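Local coordinates for protein putative S-adenosyl-L-methionine-dependent Methyltransferase (Methanococcus maripaludis, PDB 3DLC) that binds S-adenosylmethionine in a Rossmann-like fold and probably transfers its methyl group to a substrate not yet established, perhaps a sterol-like one, at residues S120-E125 with R175-Q180; E125-A130 with V183-N188; E154-I159 with L202-F207. All coordinates share one frame; numbering follows the deposited sequence. Where two conformers were deposited one is given.

Interaction 1: S120-E125 with R175-Q180; sequences SVFFWE and RKNISQ. With SAM (S-adenosylmethionine), chain C.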
loop_
_atom_site.group_PDB
_atom_site.type_symbol
_atom_site.label_atom_id
_atom_site.label_comp_id
_atom_site.label_asym_id
_atom_site.label_seq_id
_atom_site.Cartn_x
_atom_site.Cartn_y
_atom_site.Cartn_z
ATOM N N SER A 120 -0.307 -4.405 -2.329
ATOM C CA SER A 120 -1.692 -4.688 -2.659
ATOM C C SER A 120 -2.041 -4.578 -4.145
ATOM O O SER A 120 -2.788 -5.410 -4.662
ATOM C CB SER A 120 -2.544 -3.753 -1.794
ATOM O OG SER A 120 -3.896 -4.158 -1.726
ATOM N N VAL A 121 -1.481 -3.575 -4.821
ATOM C CA VAL A 121 -1.842 -3.296 -6.196
ATOM C C VAL A 121 -1.648 -4.480 -7.123
ATOM O O VAL A 121 -2.364 -4.615 -8.101
ATOM C CB VAL A 121 -1.086 -2.033 -6.722
ATOM C CG1 VAL A 121 0.415 -2.272 -6.804
ATOM C CG2 VAL A 121 -1.647 -1.572 -8.064
ATOM N N PHE A 122 -0.672 -5.330 -6.810
ATOM C CA PHE A 122 -0.322 -6.476 -7.646
ATOM C C PHE A 122 -1.396 -7.547 -7.639
ATOM O O PHE A 122 -1.392 -8.426 -8.489
ATOM C CB PHE A 122 1.030 -7.049 -7.204
ATOM C CG PHE A 122 2.111 -6.019 -7.150
ATOM C CD1 PHE A 122 2.523 -5.336 -8.265
ATOM C CD2 PHE A 122 2.662 -5.677 -5.953
ATOM C CE1 PHE A 122 3.491 -4.366 -8.182
ATOM C CE2 PHE A 122 3.631 -4.690 -5.860
ATOM C CZ PHE A 122 4.046 -4.051 -6.969
ATOM N N PHE A 123 -2.338 -7.442 -6.712
ATOM C CA PHE A 123 -3.434 -8.409 -6.591
ATOM C C PHE A 123 -4.769 -7.893 -7.126
ATOM O O PHE A 123 -5.677 -8.689 -7.363
ATOM C CB PHE A 123 -3.649 -8.814 -5.117
ATOM C CG PHE A 123 -2.466 -9.496 -4.497
ATOM C CD1 PHE A 123 -2.117 -10.788 -4.843
ATOM C CD2 PHE A 123 -1.709 -8.864 -3.538
ATOM C CE1 PHE A 123 -1.019 -11.413 -4.192
ATOM C CE2 PHE A 123 -0.663 -9.477 -2.921
ATOM C CZ PHE A 123 -0.293 -10.732 -3.278
ATOM N N TRP A 124 -4.928 -6.596 -7.308
ATOM C CA TRP A 124 -6.247 -6.061 -7.632
ATOM C C TRP A 124 -6.798 -6.520 -8.946
ATOM O O TRP A 124 -6.106 -6.496 -9.938
ATOM C CB TRP A 124 -6.287 -4.516 -7.620
ATOM C CG TRP A 124 -5.872 -3.912 -6.332
ATOM C CD1 TRP A 124 -5.849 -4.509 -5.093
ATOM C CD2 TRP A 124 -5.422 -2.570 -6.131
ATOM N NE1 TRP A 124 -5.394 -3.624 -4.148
ATOM C CE2 TRP A 124 -5.086 -2.439 -4.769
ATOM C CE3 TRP A 124 -5.248 -1.471 -6.965
ATOM C CZ2 TRP A 124 -4.606 -1.248 -4.243
ATOM C CZ3 TRP A 124 -4.737 -0.303 -6.441
ATOM C CH2 TRP A 124 -4.421 -0.204 -5.095
ATOM N N GLU A 125 -8.065 -6.921 -8.915
ATOM C CA GLU A 125 -8.818 -7.243 -10.121
ATOM C C GLU A 125 -9.220 -5.855 -10.704
ATOM O O GLU A 125 -9.080 -4.872 -10.029
ATOM C CB GLU A 125 -10.064 -8.086 -9.728
ATOM C CG GLU A 125 -9.708 -9.437 -9.087
ATOM C CD GLU A 125 -10.896 -10.181 -8.443
ATOM O OE1 GLU A 125 -12.043 -9.666 -8.450
ATOM O OE2 GLU A 125 -10.665 -11.293 -7.911
ATOM N N ARG A 175 10.042 -10.517 -8.946
ATOM C CA ARG A 175 10.709 -10.025 -10.160
ATOM C C ARG A 175 9.690 -9.489 -11.175
ATOM O O ARG A 175 9.931 -8.502 -11.865
ATOM C CB ARG A 175 11.646 -11.081 -10.778
ATOM C CG ARG A 175 11.984 -10.831 -12.249
ATOM C CD ARG A 175 13.413 -11.065 -12.685
ATOM N NE ARG A 175 14.077 -12.219 -12.102
ATOM C CZ ARG A 175 13.721 -13.459 -12.369
ATOM N NH1 ARG A 175 14.386 -14.481 -11.830
ATOM N NH2 ARG A 175 12.678 -13.650 -13.168
ATOM N N LYS A 176 8.538 -10.117 -11.245
ATOM C CA LYS A 176 7.452 -9.634 -12.120
ATOM C C LYS A 176 6.841 -8.346 -11.535
ATOM O O LYS A 176 6.592 -7.385 -12.277
ATOM C CB LYS A 176 6.373 -10.690 -12.281
ATOM N N ASN A 177 6.617 -8.294 -10.235
ATOM C CA ASN A 177 6.001 -7.144 -9.582
ATOM C C ASN A 177 6.829 -5.856 -9.713
ATOM O O ASN A 177 6.320 -4.812 -10.114
ATOM C CB ASN A 177 5.767 -7.421 -8.094
ATOM C CG ASN A 177 4.680 -8.447 -7.845
ATOM O OD1 ASN A 177 3.865 -8.727 -8.711
ATOM N ND2 ASN A 177 4.673 -9.002 -6.657
ATOM N N ILE A 178 8.108 -5.962 -9.385
ATOM C CA ILE A 178 8.971 -4.782 -9.315
ATOM C C ILE A 178 9.761 -4.702 -10.608
ATOM O O ILE A 178 10.956 -4.954 -10.650
ATOM C CB ILE A 178 9.883 -4.838 -8.072
ATOM C CG1 ILE A 178 9.105 -5.197 -6.802
ATOM C CG2 ILE A 178 10.635 -3.504 -7.896
ATOM C CD1 ILE A 178 7.975 -4.242 -6.457
ATOM N N SER A 179 9.066 -4.381 -11.696
ATOM C CA SER A 179 9.695 -4.272 -12.980
ATOM C C SER A 179 8.947 -3.386 -13.948
ATOM O O SER A 179 7.862 -2.869 -13.658
ATOM C CB SER A 179 9.824 -5.640 -13.636
ATOM O OG SER A 179 8.583 -6.074 -14.101
ATOM N N GLN A 180 9.545 -3.236 -15.141
ATOM C CA GLN A 180 8.971 -2.357 -16.149
ATOM C C GLN A 180 7.681 -2.885 -16.723
ATOM O O GLN A 180 6.948 -2.148 -17.368
ATOM C CB GLN A 180 9.989 -1.967 -17.209
ATOM C CG GLN A 180 10.996 -1.000 -16.627
ATOM C CD GLN A 180 11.782 -0.342 -17.727
ATOM O OE1 GLN A 180 11.189 0.347 -18.580
ATOM N NE2 GLN A 180 13.103 -0.566 -17.759
HETATM N N SAM C . 0.326 -3.349 3.177
HETATM C CA SAM C . 0.712 -4.476 4.066
HETATM C C SAM C . 2.210 -4.566 4.161
HETATM O O SAM C . 2.896 -4.011 3.299
HETATM O OXT SAM C . 2.697 -5.235 5.065
HETATM C CB SAM C . 0.085 -5.771 3.586
HETATM C CG SAM C . 0.517 -6.246 2.235
HETATM S SD SAM C . -0.339 -7.785 1.844
HETATM C CE SAM C . 0.943 -8.432 0.805
HETATM C "C5'" SAM C . -1.669 -7.267 0.635
HETATM C "C4'" SAM C . -3.022 -6.751 1.208
HETATM O "O4'" SAM C . -3.957 -6.115 0.275
HETATM C "C3'" SAM C . -3.808 -7.810 2.022
HETATM O "O3'" SAM C . -3.937 -7.350 3.332
HETATM C "C2'" SAM C . -5.150 -7.882 1.290
HETATM O "O2'" SAM C . -6.270 -8.276 2.049
HETATM C "C1'" SAM C . -5.270 -6.472 0.686
HETATM N N9 SAM C . -6.133 -6.397 -0.504
HETATM C C8 SAM C . -6.017 -7.152 -1.647
HETATM N N7 SAM C . -6.925 -6.759 -2.572
HETATM C C5 SAM C . -7.652 -5.749 -1.998
HETATM C C6 SAM C . -8.735 -4.984 -2.439
HETATM N N6 SAM C . -9.364 -5.161 -3.615
HETATM N N1 SAM C . -9.178 -4.011 -1.614
HETATM C C2 SAM C . -8.621 -3.813 -0.372
HETATM N N3 SAM C . -7.607 -4.576 0.127
HETATM C C4 SAM C . -7.148 -5.501 -0.713
#
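Phe122 and Asn177 stack where the loop after strand 112-118 of this putative methyltransferase of Rossmann-like fold meets the end of helix 170-177. The Phe122 ring and the Asn177 amide lie nearly flat on each other, their planes 13° apart. Asn177 CB stands over the middle of the ring in a CH-pi contact, 3.8 Å from the centroid. The amide reaches from there across the CG side of the ring, with Asn177 OD1 3.6 Å from Phe122 CG. Asn177 CG lies anti to its carbonyl carbon (chi1 -70°), which lays the amide along the ring. Val121 CG1 backs the opposite face, so the ring is held between the two. Ile178 adds a smaller apolar touch, obliquely, through CD1 at 4.0 Å from Phe122 CZ. Replacing Phe122 by alanine is likely to open a gap between Val121 and Asn177 and leave the amide without the ring it lies on. The same loop serves the cofactor site. Trp124 presents a ring edge to the adenine of S-adenosylmethionine, and its NE1 donates to Ser120 OG. That hydroxyl in turn donates to O4' of the ribose, with Ser120 OG 2.8 Å from O4'.

Interaction 2: E125-A130 with V183-N188; sequences EDVATA and VERFQN. Unlike the reference sequence in segment 125-130: Ala128 (reference Thr). With ACT (acetate ion), chain B.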
loop_
_atom_site.group_PDB
_atom_site.type_symbol
_atom_site.label_atom_id
_atom_site.label_comp_id
_atom_site.label_asym_id
_atom_site.label_seq_id
_atom_site.Cartn_x
_atom_site.Cartn_y
_atom_site.Cartn_z
ATOM N N GLU A 125 -8.065 -6.921 -8.915
ATOM C CA GLU A 125 -8.818 -7.243 -10.121
ATOM C C GLU A 125 -9.220 -5.855 -10.704
ATOM O O GLU A 125 -9.080 -4.872 -10.029
ATOM C CB GLU A 125 -10.064 -8.086 -9.728
ATOM C CG GLU A 125 -9.708 -9.437 -9.087
ATOM C CD GLU A 125 -10.896 -10.181 -8.443
ATOM O OE1 GLU A 125 -12.043 -9.666 -8.450
ATOM O OE2 GLU A 125 -10.665 -11.293 -7.911
ATOM N N ASP A 126 -9.682 -5.729 -11.927
ATOM C CA ASP A 126 -10.171 -4.401 -12.353
ATOM C C ASP A 126 -9.458 -3.118 -11.859
ATOM O O ASP A 126 -10.016 -2.249 -11.169
ATOM C CB ASP A 126 -11.657 -4.299 -12.042
ATOM C CG ASP A 126 -12.330 -3.236 -12.880
ATOM O OD1 ASP A 126 -11.636 -2.590 -13.710
ATOM O OD2 ASP A 126 -13.534 -3.016 -12.668
ATOM N N VAL A 127 -8.228 -2.989 -12.323
ATOM C CA VAL A 127 -7.400 -1.878 -11.894
ATOM C C VAL A 127 -7.897 -0.523 -12.395
ATOM O O VAL A 127 -7.654 0.484 -11.738
ATOM C CB VAL A 127 -5.919 -2.087 -12.187
ATOM C CG1 VAL A 127 -5.381 -3.235 -11.295
ATOM C CG2 VAL A 127 -5.660 -2.348 -13.653
ATOM N N ALA A 128 -8.601 -0.491 -13.523
ATOM C CA ALA A 128 -9.152 0.785 -14.004
ATOM C C ALA A 128 -10.128 1.341 -12.968
ATOM O O ALA A 128 -10.096 2.523 -12.624
ATOM C CB ALA A 128 -9.850 0.609 -15.338
ATOM N N THR A 129 -11.030 0.496 -12.484
ATOM C CA THR A 129 -11.989 0.916 -11.486
ATOM C C THR A 129 -11.290 1.315 -10.188
ATOM O O THR A 129 -11.647 2.317 -9.552
ATOM C CB THR A 129 -13.029 -0.181 -11.235
ATOM O OG1 THR A 129 -13.757 -0.381 -12.446
ATOM C CG2 THR A 129 -13.977 0.153 -10.080
ATOM N N ALA A 130 -10.298 0.535 -9.790
ATOM C CA ALA A 130 -9.554 0.829 -8.557
ATOM C C ALA A 130 -8.920 2.221 -8.637
ATOM O O ALA A 130 -9.018 2.999 -7.708
ATOM C CB ALA A 130 -8.483 -0.220 -8.323
ATOM N N VAL A 183 5.410 -0.922 -14.847
ATOM C CA VAL A 183 5.474 0.481 -15.204
ATOM C C VAL A 183 4.585 0.678 -16.438
ATOM O O VAL A 183 3.743 1.607 -16.462
ATOM C CB VAL A 183 6.894 0.948 -15.438
ATOM C CG1 VAL A 183 6.897 2.384 -15.896
ATOM C CG2 VAL A 183 7.729 0.787 -14.146
ATOM N N GLU A 184 4.732 -0.191 -17.434
ATOM C CA GLU A 184 3.939 -0.108 -18.642
ATOM C C GLU A 184 2.461 -0.349 -18.389
ATOM O O GLU A 184 1.574 0.371 -18.849
ATOM C CB GLU A 184 4.422 -1.113 -19.668
ATOM C CG GLU A 184 3.547 -1.079 -20.903
ATOM C CD GLU A 184 4.343 -1.130 -22.161
ATOM O OE1 GLU A 184 5.264 -0.296 -22.281
ATOM O OE2 GLU A 184 4.023 -1.944 -23.047
ATOM N N ARG A 185 2.180 -1.393 -17.638
ATOM C CA ARG A 185 0.791 -1.742 -17.363
ATOM C C ARG A 185 0.045 -0.569 -16.745
ATOM O O ARG A 185 -1.050 -0.196 -17.171
ATOM C CB ARG A 185 0.682 -2.933 -16.418
ATOM C CG ARG A 185 -0.747 -3.373 -16.110
ATOM C CD ARG A 185 -0.864 -4.489 -15.092
ATOM N NE ARG A 185 -2.281 -4.844 -15.014
ATOM C CZ ARG A 185 -2.898 -5.399 -13.991
ATOM N NH1 ARG A 185 -2.258 -5.700 -12.901
ATOM N NH2 ARG A 185 -4.189 -5.636 -14.084
ATOM N N PHE A 186 0.642 -0.006 -15.703
ATOM C CA PHE A 186 -0.018 1.060 -14.950
ATOM C C PHE A 186 -0.011 2.407 -15.646
ATOM O O PHE A 186 -0.953 3.165 -15.481
ATOM C CB PHE A 186 0.416 1.040 -13.485
ATOM C CG PHE A 186 -0.156 -0.117 -12.770
ATOM C CD1 PHE A 186 -1.498 -0.107 -12.421
ATOM C CD2 PHE A 186 0.563 -1.247 -12.534
ATOM C CE1 PHE A 186 -2.074 -1.203 -11.827
ATOM C CE2 PHE A 186 0.004 -2.336 -11.937
ATOM C CZ PHE A 186 -1.316 -2.329 -11.583
ATOM N N GLN A 187 1.010 2.682 -16.451
ATOM C CA GLN A 187 0.967 3.865 -17.290
ATOM C C GLN A 187 -0.278 3.755 -18.168
ATOM O O GLN A 187 -1.030 4.715 -18.335
ATOM C CB GLN A 187 2.251 3.929 -18.149
ATOM C CG GLN A 187 2.391 4.833 -19.255
ATOM C CD GLN A 187 3.657 4.469 -20.078
ATOM O OE1 GLN A 187 3.872 5.033 -21.116
ATOM N NE2 GLN A 187 4.487 3.531 -19.571
ATOM N N ASN A 188 -0.489 2.568 -18.757
ATOM C CA ASN A 188 -1.648 2.410 -19.643
ATOM C C ASN A 188 -2.978 2.582 -18.910
ATOM O O ASN A 188 -3.911 3.204 -19.419
ATOM C CB ASN A 188 -1.616 1.068 -20.358
ATOM C CG ASN A 188 -0.480 0.958 -21.366
ATOM O OD1 ASN A 188 0.087 1.962 -21.786
ATOM N ND2 ASN A 188 -0.127 -0.267 -21.740
HETATM C C ACT B . -5.328 -3.926 -17.114
HETATM O O ACT B . -5.828 -4.957 -16.593
HETATM O OXT ACT B . -4.069 -3.882 -17.228
HETATM C CH3 ACT B . -6.216 -2.818 -17.582
#
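Val127 meets Arg185 and Phe186 where the start of helix 127-137 meets helix 180-193 in the Rossmann-like fold. Val127 lies in the first turn of its helix. The valine is buried and points at the other helix. CG2 sits over one face of the Arg185 guanidinium, with Val127 CG2 3.6 Å from Arg185 NH2. Val127 and Arg185 approach from opposite directions. CG1 touches Arg185 NH2 as well, and it also meets the edge of the Phe186 ring, near its plane, with Val127 CG1 3.9 Å from Phe186 CE1. The valine and phenylalanine side chains run at about a right angle to each other. With chi1 at -68°, Val127 CG1 is anti to the carbonyl carbon, and CG2 takes the crowded position between the backbone N and the carbonyl carbon. In this conformer both methyls reach helix 180-193, where Val189 also touches the valine. Phe186 also packs on Phe207 and Ile209 of strand 206-211. The arginine is exposed and forms the outer margin of the contact. Its chain is extended from CG to NE, which carries the guanidinium across to the valine. Asp126 is the N-cap of helix 127-137. It receives a weak bond from Thr129 N at OD1 and a shorter one from Thr129 OG1 at OD2, met from above the carboxylate plane. An acetate ion, probably from the crystallisation liquor, lies at the guanidinium edge. Two nearly straight bonds hold it there: Arg185 NE to acetate OXT at 3.0 Å, and Arg185 NH2 to acetate O at 3.1 Å.

Interaction 3: E154-I159 with L202-F207; sequences ELRDSI and LGDEGF. Unlike the reference sequence in segment 202-207: Gly203 (reference Glu).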
loop_
_atom_site.group_PDB
_atom_site.type_symbol
_atom_site.label_atom_id
_atom_site.label_comp_id
_atom_site.label_asym_id
_atom_site.label_seq_id
_atom_site.Cartn_x
_atom_site.Cartn_y
_atom_site.Cartn_z
ATOM N N GLU A 154 19.752 -2.018 0.452
ATOM C CA GLU A 154 20.347 -2.897 1.470
ATOM C C GLU A 154 19.286 -3.850 2.023
ATOM O O GLU A 154 19.505 -5.056 2.135
ATOM C CB GLU A 154 21.024 -2.102 2.623
ATOM C CG GLU A 154 21.584 -3.018 3.765
ATOM C CD GLU A 154 22.492 -2.315 4.802
ATOM O OE1 GLU A 154 22.642 -1.077 4.761
ATOM O OE2 GLU A 154 23.028 -3.012 5.699
ATOM N N LEU A 155 18.138 -3.295 2.374
ATOM C CA LEU A 155 17.039 -4.106 2.889
ATOM C C LEU A 155 16.477 -4.996 1.811
ATOM O O LEU A 155 16.174 -6.162 2.046
ATOM C CB LEU A 155 15.956 -3.234 3.513
ATOM C CG LEU A 155 16.363 -2.448 4.755
ATOM C CD1 LEU A 155 15.207 -1.582 5.188
ATOM C CD2 LEU A 155 16.817 -3.388 5.887
ATOM N N ARG A 156 16.330 -4.465 0.607
ATOM C CA ARG A 156 15.833 -5.276 -0.478
ATOM C C ARG A 156 16.673 -6.553 -0.618
ATOM O O ARG A 156 16.170 -7.681 -0.726
ATOM C CB ARG A 156 15.843 -4.504 -1.799
ATOM C CG ARG A 156 15.362 -5.292 -2.972
ATOM C CD ARG A 156 15.712 -4.594 -4.290
ATOM N NE ARG A 156 17.145 -4.688 -4.509
ATOM C CZ ARG A 156 17.787 -4.119 -5.505
ATOM N NH1 ARG A 156 17.117 -3.373 -6.354
ATOM N NH2 ARG A 156 19.100 -4.278 -5.630
ATOM N N ASP A 157 17.975 -6.363 -0.649
ATOM C CA ASP A 157 18.894 -7.475 -0.932
ATOM C C ASP A 157 18.906 -8.488 0.222
ATOM O O ASP A 157 18.920 -9.719 -0.005
ATOM C CB ASP A 157 20.288 -6.940 -1.234
ATOM C CG ASP A 157 20.374 -6.236 -2.585
ATOM O OD1 ASP A 157 19.407 -6.323 -3.397
ATOM O OD2 ASP A 157 21.456 -5.643 -2.828
ATOM N N SER A 158 18.935 -8.007 1.461
ATOM C CA SER A 158 18.997 -8.933 2.590
ATOM C C SER A 158 17.697 -9.681 2.743
ATOM O O SER A 158 17.673 -10.900 3.002
ATOM C CB SER A 158 19.386 -8.260 3.887
ATOM O OG SER A 158 18.463 -7.303 4.300
ATOM N N ILE A 159 16.589 -8.973 2.596
ATOM C CA ILE A 159 15.288 -9.616 2.722
ATOM C C ILE A 159 15.051 -10.593 1.598
ATOM O O ILE A 159 14.539 -11.698 1.814
ATOM C CB ILE A 159 14.151 -8.559 2.795
ATOM C CG1 ILE A 159 14.263 -7.804 4.102
ATOM C CG2 ILE A 159 12.769 -9.223 2.631
ATOM C CD1 ILE A 159 13.385 -6.573 4.198
ATOM N N LEU A 202 10.605 3.306 -10.636
ATOM C CA LEU A 202 11.165 2.000 -10.374
ATOM C C LEU A 202 12.627 2.193 -10.040
ATOM O O LEU A 202 13.381 2.720 -10.829
ATOM C CB LEU A 202 10.972 1.091 -11.586
ATOM C CG LEU A 202 11.594 -0.272 -11.535
ATOM C CD1 LEU A 202 10.982 -1.133 -10.467
ATOM C CD2 LEU A 202 11.477 -0.924 -12.932
ATOM N N GLY A 203 13.007 1.757 -8.853
ATOM C CA GLY A 203 14.376 1.869 -8.421
ATOM C C GLY A 203 14.637 1.062 -7.184
ATOM O O GLY A 203 13.880 0.161 -6.845
ATOM N N ASP A 204 15.702 1.405 -6.490
ATOM C CA ASP A 204 16.107 0.597 -5.336
ATOM C C ASP A 204 15.087 0.607 -4.213
ATOM O O ASP A 204 15.109 -0.280 -3.372
ATOM C CB ASP A 204 17.496 1.007 -4.840
ATOM C CG ASP A 204 18.619 0.603 -5.819
ATOM O OD1 ASP A 204 18.438 -0.287 -6.674
ATOM O OD2 ASP A 204 19.721 1.138 -5.701
ATOM N N GLU A 205 14.202 1.575 -4.194
ATOM C CA GLU A 205 13.219 1.648 -3.127
ATOM C C GLU A 205 11.950 0.905 -3.460
ATOM O O GLU A 205 11.071 0.715 -2.622
ATOM C CB GLU A 205 12.871 3.092 -2.819
ATOM C CG GLU A 205 12.114 3.798 -3.933
ATOM C CD GLU A 205 12.969 4.598 -4.905
ATOM O OE1 GLU A 205 14.050 4.149 -5.433
ATOM O OE2 GLU A 205 12.513 5.729 -5.173
ATOM N N GLY A 206 11.875 0.484 -4.703
ATOM C CA GLY A 206 10.740 -0.309 -5.206
ATOM C C GLY A 206 10.082 0.266 -6.451
ATOM O O GLY A 206 10.697 1.044 -7.196
ATOM N N PHE A 207 8.834 -0.151 -6.651
ATOM C CA PHE A 207 7.965 0.266 -7.771
ATOM C C PHE A 207 6.840 1.078 -7.142
ATOM O O PHE A 207 6.138 0.562 -6.271
ATOM C CB PHE A 207 7.380 -0.964 -8.462
ATOM C CG PHE A 207 6.197 -0.638 -9.354
ATOM C CD1 PHE A 207 6.371 -0.082 -10.607
ATOM C CD2 PHE A 207 4.917 -0.829 -8.927
ATOM C CE1 PHE A 207 5.277 0.240 -11.384
ATOM C CE2 PHE A 207 3.816 -0.508 -9.729
ATOM C CZ PHE A 207 4.013 0.015 -10.935
HETATM O O HOH W 1 14.199 -2.618 -6.735
#
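Arg156 reaches from helix 153-166 to Asp204 in the turn between strands 198-203 and 206-211. The charged contact is small and lies at the surface. The firmer bonds of the arginine are made within its own helix. There Arg156 grips its neighbour Asp157 side-on, through NE and NH2, and both nitrogens bond to the same oxygen. Arg156 NE and NH2 each lie 3.0 Å from Asp157 OD1. That oxygen is near the guanidinium plane, so the grip should limit rotation of the group. NE meets the carboxylate from above its plane, while NH2 comes in on the syn side. The arginine chain leaves the helix with CG anti to the backbone N (chi1 179°) and bends at chi3 (71°). This turns NE and NH2 back to Asp157 and leaves NH1 directed at the turn.

The link across to the turn is looser. Arg156 NH1 and Asp204 OD1 form a salt bridge at 3.4 Å, without a hydrogen bond. The guanidinium and carboxylate planes stand 81° apart, so the two groups do not pair flat. A water helps to join the segments. It accepts from Arg156 NH1 at 3.0 Å and donates to Gly203 O at 2.8 Å. Asp204 is exposed. Asp157 OD1 and Asp204 OD1 are 6.9 Å apart, and the arginine between them probably offsets their like charge. The turn itself is well tied: Gly203 and Gly206 exchange two backbone hydrogen bonds. The arrangement is a surface salt-bridge network set against a type I beta turn, here closing the antiparallel hairpin at the edge of the sheet.

The first segments of interactions 1, 2 and 3 come in that order along the chain, and the second segments follow in the same order. Each pair of contacts therefore crosses. Interactions 1 and 2 lie about 10 Å apart between centres and share Glu125. Between centres, interaction 3 is about 15 Å from the first and about 22 Å from the second. Phe207 of the hairpin joins all three, touching Phe122 and also Val183 and Phe186. Val121 packs on Phe186, and Ile178 packs on Leu202. The cofactor-binding loop thus meets helix 170-177, helix 127-137 meets helix 180-193, and helix 153-166 meets the turn of the C-terminal hairpin in the seven-stranded sheet.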